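Local coordinates for protein putative adhesin (Bacteroides fragilis NCTC 9343, PDB 3PET) that is a putative lipoprotein of unconfirmed function that probably acts in cell adhesion, its chain wound into a right-handed beta-helix, at residues A[4-8]-A[49-55]; A[21-27]-A[62-67]; A[179-185]-A[197-203]. All coordinates share one frame; numbering follows the deposited sequence. Where two conformers were deposited one is given.

Contact 1 (A[4-8]-A[49-55])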
loop_
_atom_site.group_PDB
_atom_site.type_symbol
_atom_site.label_atom_id
_atom_site.label_comp_id
_atom_site.label_asym_id
_atom_site.label_seq_id
_atom_site.Cartn_x
_atom_site.Cartn_y
_atom_site.Cartn_z
ATOM N N GLY A 4 6.506 24.939 -10.377
ATOM C CA GLY A 4 6.958 24.427 -11.668
ATOM C C GLY A 4 6.196 24.944 -12.882
ATOM O O GLY A 4 5.825 26.124 -12.936
ATOM N N ILE A 5 5.996 24.067 -13.888
ATOM C CA ILE A 5 5.306 24.378 -15.145
ATOM C C ILE A 5 3.833 24.676 -14.854
ATOM O O ILE A 5 3.156 23.898 -14.169
ATOM C CB ILE A 5 5.476 23.248 -16.226
ATOM C CG1 ILE A 5 6.974 23.099 -16.635
ATOM C CG2 ILE A 5 4.565 23.491 -17.477
ATOM C CD1 ILE A 5 7.323 21.865 -17.500
ATOM N N GLN A 6 3.354 25.817 -15.374
ATOM C CA GLN A 6 1.961 26.199 -15.222
ATOM C C GLN A 6 1.168 25.598 -16.392
ATOM O O GLN A 6 1.482 25.912 -17.541
ATOM C CB GLN A 6 1.791 27.729 -15.134
ATOM C CG GLN A 6 1.383 28.254 -13.743
ATOM C CD GLN A 6 0.022 27.778 -13.260
ATOM O OE1 GLN A 6 -0.115 26.713 -12.666
ATOM N NE2 GLN A 6 -1.021 28.566 -13.485
ATOM N N PRO A 7 0.179 24.697 -16.140
ATOM C CA PRO A 7 -0.596 24.137 -17.258
ATOM C C PRO A 7 -1.295 25.245 -18.044
ATOM O O PRO A 7 -1.842 26.185 -17.452
ATOM C CB PRO A 7 -1.600 23.209 -16.569
ATOM C CG PRO A 7 -1.668 23.678 -15.156
ATOM C CD PRO A 7 -0.314 24.194 -14.842
ATOM N N SER A 8 -1.227 25.166 -19.378
ATOM C CA SER A 8 -1.856 26.157 -20.238
ATOM C C SER A 8 -3.382 25.972 -20.264
ATOM O O SER A 8 -3.892 24.924 -19.869
ATOM C CB SER A 8 -1.287 26.083 -21.647
ATOM O OG SER A 8 -1.929 25.059 -22.383
ATOM N N PRO A 49 -3.865 19.874 -21.001
ATOM C CA PRO A 49 -3.215 21.136 -21.400
ATOM C C PRO A 49 -2.040 20.813 -22.322
ATOM O O PRO A 49 -1.317 19.850 -22.052
ATOM C CB PRO A 49 -2.759 21.740 -20.062
ATOM C CG PRO A 49 -3.538 21.031 -19.026
ATOM C CD PRO A 49 -3.785 19.661 -19.541
ATOM N N ASP A 50 -1.868 21.571 -23.418
ATOM C CA ASP A 50 -0.854 21.252 -24.431
ATOM C C ASP A 50 0.577 21.169 -23.898
ATOM O O ASP A 50 1.312 20.314 -24.374
ATOM C CB ASP A 50 -0.912 22.197 -25.656
ATOM C CG ASP A 50 -0.783 23.687 -25.400
ATOM O OD1 ASP A 50 -0.659 24.080 -24.223
ATOM O OD2 ASP A 50 -0.818 24.463 -26.386
ATOM N N ASN A 51 0.964 22.000 -22.915
ATOM C CA ASN A 51 2.334 21.971 -22.381
ATOM C C ASN A 51 2.550 20.805 -21.385
ATOM O O ASN A 51 3.697 20.496 -21.040
ATOM C CB ASN A 51 2.697 23.321 -21.731
ATOM C CG ASN A 51 1.801 23.733 -20.592
ATOM O OD1 ASN A 51 0.672 23.245 -20.431
ATOM N ND2 ASN A 51 2.279 24.671 -19.792
ATOM N N ILE A 52 1.455 20.170 -20.927
ATOM C CA ILE A 52 1.528 19.019 -20.022
ATOM C C ILE A 52 1.539 17.742 -20.890
ATOM O O ILE A 52 2.349 16.841 -20.660
ATOM C CB ILE A 52 0.396 19.040 -18.958
ATOM C CG1 ILE A 52 0.307 20.411 -18.211
ATOM C CG2 ILE A 52 0.497 17.860 -17.997
ATOM C CD1 ILE A 52 1.635 20.975 -17.569
ATOM N N VAL A 53 0.706 17.724 -21.950
ATOM C CA VAL A 53 0.661 16.619 -22.927
ATOM C C VAL A 53 2.057 16.442 -23.538
ATOM O O VAL A 53 2.520 15.310 -23.696
ATOM C CB VAL A 53 -0.420 16.883 -24.014
ATOM C CG1 VAL A 53 -0.295 15.906 -25.186
ATOM C CG2 VAL A 53 -1.826 16.828 -23.414
ATOM N N ALA A 54 2.740 17.571 -23.819
ATOM C CA ALA A 54 4.073 17.616 -24.422
ATOM C C ALA A 54 5.142 16.936 -23.554
ATOM O O ALA A 54 6.186 16.568 -24.090
ATOM C CB ALA A 54 4.477 19.061 -24.710
ATOM N N LEU A 55 4.879 16.738 -22.237
ATOM C CA LEU A 55 5.827 16.102 -21.310
ATOM C C LEU A 55 5.845 14.562 -21.434
ATOM O O LEU A 55 6.728 13.916 -20.878
ATOM C CB LEU A 55 5.512 16.475 -19.851
ATOM C CG LEU A 55 5.549 17.958 -19.459
ATOM C CD1 LEU A 55 5.200 18.113 -18.005
ATOM C CD2 LEU A 55 6.918 18.593 -19.718
#
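Asn51 ND2 donates a hydrogen bond to the carbonyl oxygen Gln6 O at 2.7 Å, the shortest sound polar bond between 4-8 and 49-55. The oxygen lies almost exactly in the plane of the Asn51 amide, whereas the nitrogen stands above the plane of the Gln6 carbonyl, and the N-H points at its target with an angle of 153°. The other end of the same amide works in the opposite sense: Asn51 OD1 accepts from Ser8 N at 2.9 Å. With CG lodged between its own backbone N and carbonyl carbon (chi1 59°), the Asn51 side chain faces the N-terminal segment, and its amide spans Pro7, reading a C=O before the proline and an N-H after it. Ser8 OG also approaches Asp50 OD1, but the modelled separation is so short that its exact value is doubtful; the hydroxyl has a further, weak bond to Lys10 N.

Around this polar core lie hydrocarbon contacts. The CB of Pro7 touches both Pro49 CG and Ile52 CG1, each at 3.8 Å. Further back, Ile5 runs past Ile52 in the opposite direction, its CG2 branch 3.9 Å from Ile52 CD1, while its CD1 meets Leu55 CD2 tip to tip at 4.0 Å. Pro49 occupies the N-cap position of the short helix 50-53, and its carbonyl oxygen accepts from both Ile52 N and Val53 N, closing the first turn behind Asn51. Ile5 also has backbone hydrogen bonds with Lys74 and Arg76. The chemistry implies that a chain start without helix or strand is held in part by one amide, which donates through ND2 and accepts through OD1, meeting the backbone on both sides of Pro7 and so having its rotation fixed.

Contact 2 (A[21-27]-A[62-67]); sequences FNKIDAG and DNTLFL
Phe21 lays one face of its ring against Leu65, whose CB sits over the ring centre, 3.8 Å from the centroid and only 12° off the normal: a CH-pi contact. Leu65 CD2 follows toward the far end of the ring, 3.8 Å from Phe21 CZ. At Asn22 the backbone N bonds to Asn63 O; Lys23 N makes a second, weak bond to that oxygen. Lys23 then bends back at its last two torsions (chi3 -75°, chi4 -67°), which brings CE to 3.3 Å from Thr64 OG1 and lets NZ bond to Asn22 OD1. Regular pairing starts with Lys23 O, which accepts from Leu65 N at 2.8 Å. Ile24 points to the same face as Leu65, toward Tyr34 across the interior. Asp25 uses its N-H on Leu65 O and its carbonyl on Leu67 N. Its CB lies 3.6 Å from Phe66 CD1, approaching that ring obliquely; OD2 forms a salt bridge with Lys96, and a water lies 3.0 Å from OD1 and 2.8 Å from Leu67 O. Ala26 packs beside Leu67 on the inner face, and Gly27 N closes the ladder on Leu67 O. Lys23, Asp25, Thr64 and Phe66 thus share the outer face, and Ile24, Ala26, Leu65 and Leu67 the inner one: the parallel, in-register strand stacking of a beta-helix, here with strand 64-69 entering from its hairpin with 56-61.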
loop_
_atom_site.group_PDB
_atom_site.type_symbol
_atom_site.label_atom_id
_atom_site.label_comp_id
_atom_site.label_asym_id
_atom_site.label_seq_id
_atom_site.Cartn_x
_atom_site.Cartn_y
_atom_site.Cartn_z
ATOM N N PHE A 21 0.604 -2.895 -30.763
ATOM C CA PHE A 21 1.170 -3.415 -29.523
ATOM C C PHE A 21 0.120 -4.284 -28.849
ATOM O O PHE A 21 -1.078 -4.125 -29.131
ATOM C CB PHE A 21 1.604 -2.241 -28.589
ATOM C CG PHE A 21 0.483 -1.276 -28.277
ATOM C CD1 PHE A 21 -0.432 -1.553 -27.266
ATOM C CD2 PHE A 21 0.286 -0.137 -29.056
ATOM C CE1 PHE A 21 -1.514 -0.699 -27.031
ATOM C CE2 PHE A 21 -0.795 0.716 -28.815
ATOM C CZ PHE A 21 -1.684 0.428 -27.810
ATOM N N ASN A 22 0.552 -5.153 -27.934
ATOM C CA ASN A 22 -0.368 -5.985 -27.150
ATOM C C ASN A 22 -0.030 -5.859 -25.654
ATOM O O ASN A 22 -0.564 -6.599 -24.827
ATOM C CB ASN A 22 -0.350 -7.450 -27.625
ATOM C CG ASN A 22 0.956 -8.179 -27.438
ATOM O OD1 ASN A 22 2.025 -7.607 -27.187
ATOM N ND2 ASN A 22 0.915 -9.469 -27.582
ATOM N N LYS A 23 0.859 -4.908 -25.317
ATOM C CA LYS A 23 1.284 -4.638 -23.947
ATOM C C LYS A 23 1.433 -3.147 -23.734
ATOM O O LYS A 23 1.792 -2.418 -24.656
ATOM C CB LYS A 23 2.608 -5.354 -23.588
ATOM C CG LYS A 23 2.525 -6.877 -23.546
ATOM C CD LYS A 23 3.876 -7.536 -23.222
ATOM C CE LYS A 23 4.945 -7.567 -24.336
ATOM N NZ LYS A 23 4.580 -8.431 -25.512
ATOM N N ILE A 24 1.144 -2.701 -22.502
ATOM C CA ILE A 24 1.243 -1.304 -22.097
ATOM C C ILE A 24 2.173 -1.226 -20.903
ATOM O O ILE A 24 2.010 -1.991 -19.941
ATOM C CB ILE A 24 -0.151 -0.677 -21.773
ATOM C CG1 ILE A 24 -1.108 -0.708 -23.006
ATOM C CG2 ILE A 24 -0.002 0.787 -21.200
ATOM C CD1 ILE A 24 -2.608 -0.700 -22.604
ATOM N N ASP A 25 3.131 -0.277 -20.953
ATOM C CA ASP A 25 4.060 0.008 -19.863
ATOM C C ASP A 25 4.030 1.507 -19.656
ATOM O O ASP A 25 4.530 2.256 -20.500
ATOM C CB ASP A 25 5.460 -0.537 -20.183
ATOM C CG ASP A 25 6.454 -0.426 -19.043
ATOM O OD1 ASP A 25 6.680 0.699 -18.558
ATOM O OD2 ASP A 25 7.068 -1.441 -18.701
ATOM N N ALA A 26 3.397 1.964 -18.553
ATOM C CA ALA A 26 3.199 3.394 -18.354
ATOM C C ALA A 26 3.753 3.910 -17.010
ATOM O O ALA A 26 3.462 3.338 -15.949
ATOM C CB ALA A 26 1.712 3.718 -18.470
ATOM N N GLY A 27 4.524 4.999 -17.101
ATOM C CA GLY A 27 5.132 5.690 -15.963
ATOM C C GLY A 27 4.721 7.150 -15.970
ATOM O O GLY A 27 5.497 8.043 -15.652
ATOM N N ASP A 62 9.240 -3.809 -28.998
ATOM C CA ASP A 62 8.972 -5.222 -28.674
ATOM C C ASP A 62 7.491 -5.436 -28.281
ATOM O O ASP A 62 7.172 -5.977 -27.210
ATOM C CB ASP A 62 9.958 -5.824 -27.630
ATOM C CG ASP A 62 10.261 -5.014 -26.385
ATOM O OD1 ASP A 62 9.357 -4.867 -25.540
ATOM O OD2 ASP A 62 11.435 -4.616 -26.207
ATOM N N ASN A 63 6.579 -5.000 -29.186
ATOM C CA ASN A 63 5.118 -5.108 -29.082
ATOM C C ASN A 63 4.552 -4.440 -27.802
ATOM O O ASN A 63 3.430 -4.735 -27.391
ATOM C CB ASN A 63 4.680 -6.589 -29.191
ATOM C CG ASN A 63 4.970 -7.181 -30.569
ATOM O OD1 ASN A 63 4.926 -6.504 -31.591
ATOM N ND2 ASN A 63 5.286 -8.452 -30.637
ATOM N N THR A 64 5.294 -3.485 -27.238
ATOM C CA THR A 64 4.890 -2.786 -26.016
ATOM C C THR A 64 4.816 -1.299 -26.240
ATOM O O THR A 64 5.749 -0.700 -26.765
ATOM C CB THR A 64 5.870 -3.093 -24.861
ATOM O OG1 THR A 64 6.074 -4.497 -24.765
ATOM C CG2 THR A 64 5.413 -2.531 -23.514
ATOM N N LEU A 65 3.711 -0.700 -25.805
ATOM C CA LEU A 65 3.553 0.739 -25.806
ATOM C C LEU A 65 4.171 1.258 -24.515
ATOM O O LEU A 65 3.696 0.907 -23.424
ATOM C CB LEU A 65 2.062 1.135 -25.904
ATOM C CG LEU A 65 1.749 2.627 -25.744
ATOM C CD1 LEU A 65 2.322 3.449 -26.920
ATOM C CD2 LEU A 65 0.251 2.846 -25.631
ATOM N N PHE A 66 5.229 2.088 -24.634
ATOM C CA PHE A 66 5.888 2.701 -23.483
ATOM C C PHE A 66 5.499 4.155 -23.389
ATOM O O PHE A 66 5.694 4.900 -24.338
ATOM C CB PHE A 66 7.426 2.569 -23.581
ATOM C CG PHE A 66 7.958 1.167 -23.402
ATOM C CD1 PHE A 66 8.260 0.677 -22.139
ATOM C CD2 PHE A 66 8.208 0.362 -24.496
ATOM C CE1 PHE A 66 8.771 -0.622 -21.980
ATOM C CE2 PHE A 66 8.750 -0.910 -24.339
ATOM C CZ PHE A 66 9.012 -1.402 -23.087
ATOM N N LEU A 67 4.970 4.561 -22.243
ATOM C CA LEU A 67 4.612 5.948 -21.959
ATOM C C LEU A 67 5.478 6.407 -20.790
ATOM O O LEU A 67 5.472 5.774 -19.752
ATOM C CB LEU A 67 3.111 6.079 -21.633
ATOM C CG LEU A 67 2.110 5.490 -22.639
ATOM C CD1 LEU A 67 0.698 5.540 -22.081
ATOM C CD2 LEU A 67 2.176 6.226 -24.002
HETATM O O HOH W 1 7.123 3.530 -19.337
#

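Contact 3 (A[179-185]-A[197-203])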
loop_
_atom_site.group_PDB
_atom_site.type_symbol
_atom_site.label_atom_id
_atom_site.label_comp_id
_atom_site.label_asym_id
_atom_site.label_seq_id
_atom_site.Cartn_x
_atom_site.Cartn_y
_atom_site.Cartn_z
ATOM N N GLY A 179 -4.150 -5.431 3.081
ATOM C CA GLY A 179 -5.348 -5.442 2.255
ATOM C C GLY A 179 -5.920 -6.829 2.063
ATOM O O GLY A 179 -5.282 -7.827 2.400
ATOM N N ASP A 180 -7.135 -6.884 1.514
ATOM C CA ASP A 180 -7.898 -8.108 1.336
ATOM C C ASP A 180 -7.956 -8.570 -0.092
ATOM O O ASP A 180 -7.843 -7.759 -1.012
ATOM C CB ASP A 180 -9.345 -7.870 1.806
ATOM C CG ASP A 180 -9.508 -7.519 3.277
ATOM O OD1 ASP A 180 -8.644 -7.923 4.088
ATOM O OD2 ASP A 180 -10.512 -6.869 3.620
ATOM N N ILE A 181 -8.202 -9.870 -0.281
ATOM C CA ILE A 181 -8.465 -10.425 -1.612
ATOM C C ILE A 181 -9.857 -11.027 -1.563
ATOM O O ILE A 181 -10.112 -11.882 -0.720
ATOM C CB ILE A 181 -7.420 -11.466 -2.120
ATOM C CG1 ILE A 181 -6.002 -10.871 -2.181
ATOM C CG2 ILE A 181 -7.837 -12.055 -3.492
ATOM C CD1 ILE A 181 -4.931 -11.894 -2.507
ATOM N N THR A 182 -10.757 -10.578 -2.439
ATOM C CA THR A 182 -12.081 -11.176 -2.590
ATOM C C THR A 182 -12.033 -11.851 -3.936
ATOM O O THR A 182 -11.562 -11.248 -4.889
ATOM C CB THR A 182 -13.224 -10.164 -2.416
ATOM O OG1 THR A 182 -13.075 -9.530 -1.142
ATOM C CG2 THR A 182 -14.615 -10.837 -2.492
ATOM N N CYS A 183 -12.388 -13.141 -4.001
ATOM C CA CYS A 183 -12.274 -13.873 -5.262
ATOM C C CYS A 183 -13.400 -14.894 -5.383
ATOM O O CYS A 183 -14.313 -14.918 -4.554
ATOM C CB CYS A 183 -10.894 -14.514 -5.403
ATOM S SG CYS A 183 -10.477 -15.658 -4.063
ATOM N N ASN A 184 -13.391 -15.659 -6.478
ATOM C CA ASN A 184 -14.464 -16.564 -6.822
ATOM C C ASN A 184 -13.881 -17.783 -7.536
ATOM O O ASN A 184 -13.416 -17.687 -8.669
ATOM C CB ASN A 184 -15.460 -15.787 -7.692
ATOM C CG ASN A 184 -16.770 -16.445 -7.985
ATOM O OD1 ASN A 184 -16.918 -17.661 -7.966
ATOM N ND2 ASN A 184 -17.753 -15.625 -8.299
ATOM N N ALA A 185 -13.895 -18.927 -6.846
ATOM C CA ALA A 185 -13.306 -20.173 -7.323
ATOM C C ALA A 185 -14.360 -21.251 -7.428
ATOM O O ALA A 185 -14.950 -21.630 -6.412
ATOM C CB ALA A 185 -12.210 -20.610 -6.356
ATOM N N GLY A 197 -4.529 -8.764 6.462
ATOM C CA GLY A 197 -5.697 -8.800 5.595
ATOM C C GLY A 197 -6.132 -10.226 5.366
ATOM O O GLY A 197 -5.405 -11.176 5.700
ATOM N N SER A 198 -7.312 -10.366 4.779
ATOM C CA SER A 198 -7.991 -11.636 4.601
ATOM C C SER A 198 -8.263 -12.012 3.169
ATOM O O SER A 198 -8.321 -11.149 2.300
ATOM C CB SER A 198 -9.326 -11.586 5.336
ATOM O OG SER A 198 -9.096 -11.305 6.708
ATOM N N ILE A 199 -8.490 -13.313 2.940
ATOM C CA ILE A 199 -8.886 -13.839 1.620
ATOM C C ILE A 199 -10.310 -14.394 1.751
ATOM O O ILE A 199 -10.572 -15.259 2.588
ATOM C CB ILE A 199 -7.885 -14.880 1.037
ATOM C CG1 ILE A 199 -6.476 -14.239 0.851
ATOM C CG2 ILE A 199 -8.425 -15.481 -0.274
ATOM C CD1 ILE A 199 -5.329 -15.190 0.564
ATOM N N LYS A 200 -11.231 -13.834 0.964
ATOM C CA LYS A 200 -12.629 -14.244 0.942
ATOM C C LYS A 200 -12.936 -14.833 -0.422
ATOM O O LYS A 200 -12.639 -14.204 -1.425
ATOM C CB LYS A 200 -13.566 -13.060 1.257
ATOM C CG LYS A 200 -13.593 -12.666 2.739
ATOM C CD LYS A 200 -14.130 -11.254 2.956
ATOM C CE LYS A 200 -13.135 -10.165 2.590
ATOM N NZ LYS A 200 -13.669 -8.806 2.873
ATOM N N TYR A 201 -13.485 -16.046 -0.467
ATOM C CA TYR A 201 -13.778 -16.626 -1.774
ATOM C C TYR A 201 -15.216 -17.115 -1.869
ATOM O O TYR A 201 -15.726 -17.779 -0.952
ATOM C CB TYR A 201 -12.797 -17.777 -2.102
ATOM C CG TYR A 201 -12.887 -18.972 -1.169
ATOM C CD1 TYR A 201 -12.159 -19.012 0.015
ATOM C CD2 TYR A 201 -13.653 -20.087 -1.501
ATOM C CE1 TYR A 201 -12.243 -20.109 0.877
ATOM C CE2 TYR A 201 -13.727 -21.196 -0.658
ATOM C CZ TYR A 201 -13.022 -21.203 0.526
ATOM O OH TYR A 201 -13.135 -22.282 1.368
ATOM N N LYS A 202 -15.854 -16.811 -2.997
ATOM C CA LYS A 202 -17.166 -17.320 -3.350
ATOM C C LYS A 202 -16.953 -18.675 -4.017
ATOM O O LYS A 202 -15.827 -18.972 -4.461
ATOM C CB LYS A 202 -17.885 -16.355 -4.336
ATOM C CG LYS A 202 -18.282 -14.995 -3.760
ATOM C CD LYS A 202 -19.043 -14.207 -4.815
ATOM C CE LYS A 202 -19.267 -12.764 -4.449
ATOM N NZ LYS A 202 -19.849 -11.989 -5.585
ATOM N N GLY A 203 -18.016 -19.472 -4.086
ATOM C CA GLY A 203 -18.030 -20.772 -4.751
ATOM C C GLY A 203 -17.939 -21.963 -3.825
ATOM O O GLY A 203 -17.786 -21.810 -2.613
HETATM O O HOH W 2 -12.575 -6.660 1.611
HETATM O O HOH W 3 -12.222 -8.270 5.229
#
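Successive coils of the right-handed beta-helix meet here, and their parallel strands stack in register, with Gly179 on Gly197 and Ile181 on Ile199 as like pairs. Strands 181-185 and 199-202 are joined by alternating backbone bonds from Ile181 N to Ser198 O through to Ala185 N to Lys202 O. At the turn, the backbone angles of Gly197 (phi 148°) call for glycine, and Gly179 O, 3.4 Å from Gly197 CA, leaves no room for a CB. Just beyond, Asp180 OD1 takes the N-H of Ser198 at 2.9 Å, met on the anti side of the carboxylate and well out of its plane, so a side chain fills a place in the ladder.

On the inner face Ile181 CB lies 4.2 Å from Ile199 CG1. Cys183 SG, placed between its own N and carbonyl carbon (chi1 58°), presses against Tyr201 CB at 3.7 Å. On the outer face Asn184 crosses Lys202 while its ND2 binds Gly164 O of the preceding coil. Lys200 passes beside Thr182 OG1 and, bent at chi3, brings NZ into a long salt bridge with Asp180 OD2; two waters bridge the pair, one 2.9 Å and the other 2.7 Å from Asp180 OD2.

Overall arrangement
Taken together, the three contacts sample one solenoid from its N-terminal end to its later coils. Contact 1 lies farthest out, about 26 Å from the chain's centre, and contact 3 is on the opposite side of that centre, about 42 Å away between contact centres. Contacts 1 and 2 are interleaved in sequence and come within about 8 Å at their nearest atoms without touching. Contacts 2 and 3, about 30 Å apart between centres, are both pairs of parallel strands from adjacent layers of the beta-helix, whereas contact 1 is a loop on a helical turn. An acetate near Leu55 and a tetraethylene glycol near Phe66, each about 4 Å from the side chain, probably come from the crystallisation liquor.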